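Local coordinates for protein 1-pyrroline-5-carboxylate dehydrogenase (Thermus thermophilus, PDB 1UZB) that probably oxidises glutamate semialdehyde, formed by hydrolysis of 1-pyrroline-5-carboxylate, to glutamate with a nicotinamide cofactor, as expected of an aldehyde dehydrogenase, at residues R461-R473 against Q483-K496. Numbering follows the deposited sequence.
Sequences RREFHVGNLYFNR and QPFGGFKLSGTNAK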
loop_
_atom_site.group_PDB
_atom_site.type_symbol
_atom_site.label_atom_id
_atom_site.label_comp_id
_atom_site.label_asym_id
_atom_site.label_seq_id
_atom_site.Cartn_x
_atom_site.Cartn_y
_atom_site.Cartn_z
ATOM N N ARG A 461 5.101 -13.939 27.879
ATOM C CA ARG A 461 4.477 -13.093 26.867
ATOM C C ARG A 461 3.008 -13.469 26.725
ATOM O O ARG A 461 2.158 -12.613 26.482
ATOM C CB ARG A 461 5.193 -13.262 25.520
ATOM C CG ARG A 461 4.612 -12.425 24.376
ATOM C CD ARG A 461 5.400 -12.641 23.085
ATOM N NE ARG A 461 6.803 -12.281 23.269
ATOM C CZ ARG A 461 7.303 -11.068 23.055
ATOM N NH1 ARG A 461 6.523 -10.083 22.624
ATOM N NH2 ARG A 461 8.579 -10.826 23.321
ATOM N N ARG A 462 2.718 -14.756 26.891
ATOM C CA ARG A 462 1.357 -15.255 26.762
ATOM C C ARG A 462 0.559 -15.305 28.065
ATOM O O ARG A 462 -0.663 -15.151 28.040
ATOM C CB ARG A 462 1.366 -16.669 26.163
ATOM C CG ARG A 462 2.120 -16.820 24.849
ATOM C CD ARG A 462 1.874 -18.194 24.232
ATOM N NE ARG A 462 2.258 -19.290 25.122
ATOM C CZ ARG A 462 3.512 -19.663 25.360
ATOM N NH1 ARG A 462 4.519 -19.031 24.774
ATOM N NH2 ARG A 462 3.759 -20.671 26.187
ATOM N N GLU A 463 1.241 -15.495 29.194
ATOM C CA GLU A 463 0.539 -15.650 30.469
ATOM C C GLU A 463 0.768 -14.685 31.633
ATOM O O GLU A 463 0.037 -14.754 32.619
ATOM C CB GLU A 463 0.748 -17.081 30.968
ATOM C CG GLU A 463 0.192 -18.149 30.034
ATOM C CD GLU A 463 -1.315 -18.067 29.884
ATOM O OE1 GLU A 463 -2.016 -18.165 30.913
ATOM O OE2 GLU A 463 -1.801 -17.907 28.742
ATOM N N PHE A 464 1.774 -13.818 31.560
ATOM C CA PHE A 464 2.008 -12.843 32.633
ATOM C C PHE A 464 0.990 -11.753 32.277
ATOM O O PHE A 464 1.233 -10.927 31.390
ATOM C CB PHE A 464 3.441 -12.312 32.545
ATOM C CG PHE A 464 3.909 -11.563 33.772
ATOM C CD1 PHE A 464 3.024 -10.822 34.558
ATOM C CD2 PHE A 464 5.267 -11.535 34.092
ATOM C CE1 PHE A 464 3.493 -10.060 35.637
ATOM C CE2 PHE A 464 5.738 -10.777 35.167
ATOM C CZ PHE A 464 4.851 -10.040 35.935
ATOM N N HIS A 465 -0.146 -11.757 32.972
ATOM C CA HIS A 465 -1.249 -10.852 32.654
ATOM C C HIS A 465 -1.170 -9.396 33.088
ATOM O O HIS A 465 -1.844 -8.968 34.027
ATOM C CB HIS A 465 -2.566 -11.470 33.154
ATOM C CG HIS A 465 -3.785 -10.950 32.456
ATOM N ND1 HIS A 465 -3.974 -11.071 31.096
ATOM C CD2 HIS A 465 -4.884 -10.313 32.932
ATOM C CE1 HIS A 465 -5.133 -10.531 30.763
ATOM N NE2 HIS A 465 -5.705 -10.064 31.858
ATOM N N VAL A 466 -0.352 -8.632 32.370
ATOM C CA VAL A 466 -0.198 -7.205 32.623
ATOM C C VAL A 466 -0.222 -6.508 31.267
ATOM O O VAL A 466 0.140 -7.102 30.250
ATOM C CB VAL A 466 1.128 -6.879 33.361
ATOM C CG1 VAL A 466 1.098 -7.463 34.768
ATOM C CG2 VAL A 466 2.311 -7.419 32.585
ATOM N N GLY A 467 -0.651 -5.250 31.257
ATOM C CA GLY A 467 -0.734 -4.512 30.009
ATOM C C GLY A 467 0.597 -4.100 29.411
ATOM O O GLY A 467 0.697 -3.899 28.201
ATOM N N ASN A 468 1.614 -3.953 30.257
ATOM C CA ASN A 468 2.949 -3.562 29.811
ATOM C C ASN A 468 3.968 -4.485 30.458
ATOM O O ASN A 468 4.242 -4.387 31.659
ATOM C CB ASN A 468 3.246 -2.105 30.185
ATOM C CG ASN A 468 2.555 -1.117 29.265
ATOM O OD1 ASN A 468 1.350 -0.858 29.383
ATOM N ND2 ASN A 468 3.316 -0.571 28.321
ATOM N N LEU A 469 4.525 -5.372 29.640
ATOM C CA LEU A 469 5.489 -6.370 30.084
ATOM C C LEU A 469 6.863 -6.105 29.478
ATOM O O LEU A 469 6.970 -5.783 28.297
ATOM C CB LEU A 469 4.974 -7.749 29.671
ATOM C CG LEU A 469 5.742 -9.020 30.043
ATOM C CD1 LEU A 469 5.878 -9.147 31.554
ATOM C CD2 LEU A 469 4.996 -10.220 29.472
ATOM N N TYR A 470 7.908 -6.253 30.287
ATOM C CA TYR A 470 9.269 -5.993 29.833
ATOM C C TYR A 470 10.214 -7.133 30.186
ATOM O O TYR A 470 10.188 -7.643 31.316
ATOM C CB TYR A 470 9.797 -4.705 30.465
ATOM C CG TYR A 470 8.898 -3.509 30.263
ATOM C CD1 TYR A 470 7.803 -3.278 31.099
ATOM C CD2 TYR A 470 9.136 -2.609 29.227
ATOM C CE1 TYR A 470 6.965 -2.171 30.904
ATOM C CE2 TYR A 470 8.317 -1.511 29.025
ATOM C CZ TYR A 470 7.234 -1.293 29.863
ATOM O OH TYR A 470 6.430 -0.194 29.663
ATOM N N PHE A 471 11.055 -7.523 29.229
ATOM C CA PHE A 471 12.013 -8.598 29.450
ATOM C C PHE A 471 13.453 -8.093 29.471
ATOM O O PHE A 471 13.907 -7.419 28.540
ATOM C CB PHE A 471 11.896 -9.681 28.371
ATOM C CG PHE A 471 10.548 -10.329 28.289
ATOM C CD1 PHE A 471 9.743 -10.464 29.418
ATOM C CD2 PHE A 471 10.096 -10.846 27.080
ATOM C CE1 PHE A 471 8.510 -11.106 29.340
ATOM C CE2 PHE A 471 8.868 -11.491 26.990
ATOM C CZ PHE A 471 8.070 -11.622 28.124
ATOM N N ASN A 472 14.160 -8.438 30.542
ATOM C CA ASN A 472 15.557 -8.074 30.731
ATOM C C ASN A 472 15.861 -6.583 30.694
ATOM O O ASN A 472 16.886 -6.149 30.168
ATOM C CB ASN A 472 16.423 -8.859 29.741
ATOM C CG ASN A 472 16.378 -10.349 30.019
ATOM O OD1 ASN A 472 16.439 -10.765 31.181
ATOM N ND2 ASN A 472 16.262 -11.158 28.974
ATOM N N ARG A 473 14.956 -5.814 31.294
ATOM C CA ARG A 473 15.083 -4.370 31.408
ATOM C C ARG A 473 14.086 -3.848 32.443
ATOM O O ARG A 473 13.202 -4.579 32.889
ATOM C CB ARG A 473 14.838 -3.680 30.064
ATOM C CG ARG A 473 13.524 -4.034 29.400
ATOM C CD ARG A 473 13.016 -2.877 28.559
ATOM N NE ARG A 473 12.448 -1.838 29.412
ATOM C CZ ARG A 473 12.049 -0.641 28.993
ATOM N NH1 ARG A 473 12.160 -0.304 27.715
ATOM N NH2 ARG A 473 11.516 0.214 29.857
ATOM N N GLN A 483 5.779 1.972 23.500
ATOM C CA GLN A 483 5.076 1.089 24.413
ATOM C C GLN A 483 3.717 1.615 24.861
ATOM O O GLN A 483 3.620 2.319 25.870
ATOM C CB GLN A 483 5.948 0.823 25.647
ATOM C CG GLN A 483 7.197 -0.001 25.360
ATOM C CD GLN A 483 8.496 0.738 25.650
ATOM O OE1 GLN A 483 8.507 1.819 26.247
ATOM N NE2 GLN A 483 9.604 0.146 25.230
ATOM N N PRO A 484 2.650 1.299 24.103
ATOM C CA PRO A 484 1.301 1.751 24.470
ATOM C C PRO A 484 1.139 1.455 25.961
ATOM O O PRO A 484 1.341 0.320 26.390
ATOM C CB PRO A 484 0.409 0.878 23.601
ATOM C CG PRO A 484 1.217 0.756 22.340
ATOM C CD PRO A 484 2.628 0.524 22.849
ATOM N N PHE A 485 0.765 2.465 26.741
ATOM C CA PHE A 485 0.676 2.294 28.189
ATOM C C PHE A 485 -0.726 2.220 28.792
ATOM O O PHE A 485 -1.533 3.128 28.633
ATOM C CB PHE A 485 1.463 3.418 28.869
ATOM C CG PHE A 485 1.652 3.209 30.338
ATOM C CD1 PHE A 485 2.538 2.244 30.806
ATOM C CD2 PHE A 485 0.916 3.948 31.259
ATOM C CE1 PHE A 485 2.687 2.017 32.171
ATOM C CE2 PHE A 485 1.060 3.727 32.627
ATOM C CZ PHE A 485 1.944 2.762 33.080
ATOM N N GLY A 486 -0.995 1.134 29.508
ATOM C CA GLY A 486 -2.297 0.950 30.123
ATOM C C GLY A 486 -2.407 -0.490 30.570
ATOM O O GLY A 486 -1.819 -1.379 29.949
ATOM N N GLY A 487 -3.188 -0.740 31.616
ATOM C CA GLY A 487 -3.278 -2.092 32.131
ATOM C C GLY A 487 -4.573 -2.862 32.027
ATOM O O GLY A 487 -5.502 -2.483 31.305
ATOM N N PHE A 488 -4.605 -3.960 32.781
ATOM C CA PHE A 488 -5.736 -4.882 32.850
ATOM C C PHE A 488 -6.285 -4.884 34.276
ATOM O O PHE A 488 -5.684 -4.317 35.197
ATOM C CB PHE A 488 -5.280 -6.317 32.554
ATOM C CG PHE A 488 -4.619 -6.508 31.217
ATOM C CD1 PHE A 488 -3.632 -7.480 31.062
ATOM C CD2 PHE A 488 -5.009 -5.765 30.108
ATOM C CE1 PHE A 488 -3.044 -7.712 29.820
ATOM C CE2 PHE A 488 -4.426 -5.992 28.858
ATOM C CZ PHE A 488 -3.442 -6.969 28.718
ATOM N N LYS A 489 -7.421 -5.545 34.452
ATOM C CA LYS A 489 -8.024 -5.690 35.768
ATOM C C LYS A 489 -8.209 -4.372 36.517
ATOM O O LYS A 489 -8.628 -3.383 35.921
ATOM C CB LYS A 489 -7.187 -6.695 36.573
ATOM C CG LYS A 489 -7.226 -8.098 35.951
ATOM C CD LYS A 489 -6.034 -8.961 36.336
ATOM C CE LYS A 489 -5.947 -9.193 37.831
ATOM N NZ LYS A 489 -4.771 -10.060 38.149
ATOM N N LEU A 490 -7.907 -4.333 37.813
ATOM C CA LEU A 490 -8.124 -3.094 38.542
ATOM C C LEU A 490 -7.083 -2.003 38.316
ATOM O O LEU A 490 -7.018 -1.023 39.063
ATOM C CB LEU A 490 -8.340 -3.380 40.036
ATOM C CG LEU A 490 -9.658 -4.133 40.290
ATOM C CD1 LEU A 490 -9.904 -4.244 41.790
ATOM C CD2 LEU A 490 -10.825 -3.415 39.614
ATOM N N SER A 491 -6.268 -2.175 37.277
ATOM C CA SER A 491 -5.296 -1.152 36.915
ATOM C C SER A 491 -5.984 -0.160 35.974
ATOM O O SER A 491 -5.388 0.833 35.566
ATOM C CB SER A 491 -4.072 -1.767 36.238
ATOM O OG SER A 491 -3.274 -2.421 37.207
ATOM N N GLY A 492 -7.241 -0.433 35.628
ATOM C CA GLY A 492 -7.954 0.500 34.777
ATOM C C GLY A 492 -8.741 -0.051 33.611
ATOM O O GLY A 492 -8.985 -1.252 33.507
ATOM N N THR A 493 -9.123 0.854 32.717
ATOM C CA THR A 493 -9.917 0.517 31.543
ATOM C C THR A 493 -9.113 0.212 30.275
ATOM O O THR A 493 -9.684 0.094 29.195
ATOM C CB THR A 493 -10.917 1.649 31.244
ATOM O OG1 THR A 493 -10.230 2.906 31.268
ATOM C CG2 THR A 493 -12.021 1.670 32.286
ATOM N N ASN A 494 -7.798 0.078 30.413
ATOM C CA ASN A 494 -6.916 -0.234 29.288
ATOM C C ASN A 494 -6.906 0.833 28.197
ATOM O O ASN A 494 -6.830 0.516 27.010
ATOM C CB ASN A 494 -7.286 -1.600 28.678
ATOM C CG ASN A 494 -6.189 -2.161 27.778
ATOM O OD1 ASN A 494 -6.394 -2.365 26.582
ATOM N ND2 ASN A 494 -5.019 -2.416 28.357
ATOM N N ALA A 495 -7.011 2.099 28.596
ATOM C CA ALA A 495 -6.948 3.189 27.629
ATOM C C ALA A 495 -5.450 3.349 27.401
ATOM O O ALA A 495 -4.743 3.926 28.228
ATOM C CB ALA A 495 -7.537 4.467 28.219
ATOM N N LYS A 496 -4.965 2.811 26.289
ATOM C CA LYS A 496 -3.545 2.851 25.967
ATOM C C LYS A 496 -3.028 4.222 25.555
ATOM O O LYS A 496 -3.272 4.680 24.438
ATOM C CB LYS A 496 -3.244 1.827 24.871
ATOM C CG LYS A 496 -3.280 0.371 25.339
ATOM C CD LYS A 496 -2.206 0.122 26.396
ATOM C CE LYS A 496 -1.700 -1.313 26.391
ATOM N NZ LYS A 496 -0.582 -1.491 27.360
HETATM O O HOH W 1 -2.256 -9.925 36.543
HETATM O O HOH W 2 10.613 2.285 27.997
HETATM O O HOH W 3 12.298 1.390 25.232
#
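N468 and K496 carry the polar network of this contact, where strand 468-471, the last strand of the chain's seven-stranded sheet in the aldehyde dehydrogenase fold, meets the loop leading to helix 500-504. Beyond the strand the sheet runs on into a parallel strand of the second subunit. The amide of N468 bonds the loop backbone through both ends: OD1 accepts a nearly straight bond from G486 N (3.1 Å, 165° at the hydrogen), and ND2 gives one to P484 O (2.9 Å). Replacing N468 by an alanine is likely to leave G486 N without its acceptor and P484 O with K496 NZ alone of the two donors. From the loop side, K496 NZ bonds three carbonyl oxygens, G467 O across the contact (2.9 Å) and P484 O and G486 O within its own segment. It lies in the carbonyl plane of G486, on a lone pair, but above that of G467.

Aromatic packing flanks this network. The rings of H465 and F488 form an offset stack, centroids 4.3 Å apart and planes at 27°; with CG of H465 anti to the backbone N (chi1 -157°), F488 CD1 sits over the centre of one imidazole face, while K489 CD lies at the ring's edge. G467 CA rests over the F488 ring in a CH-pi contact, 4.0 Å from the centroid.

Two waters join R473, salt-bridged to E165 of the second subunit, and Q483, whose OE1 also accepts from L479 N: one accepts from R473 NH2 and donates to Q483 OE1 (2.8 Å), the other accepts from Q483 NE2 and, weakly, R473 NH1.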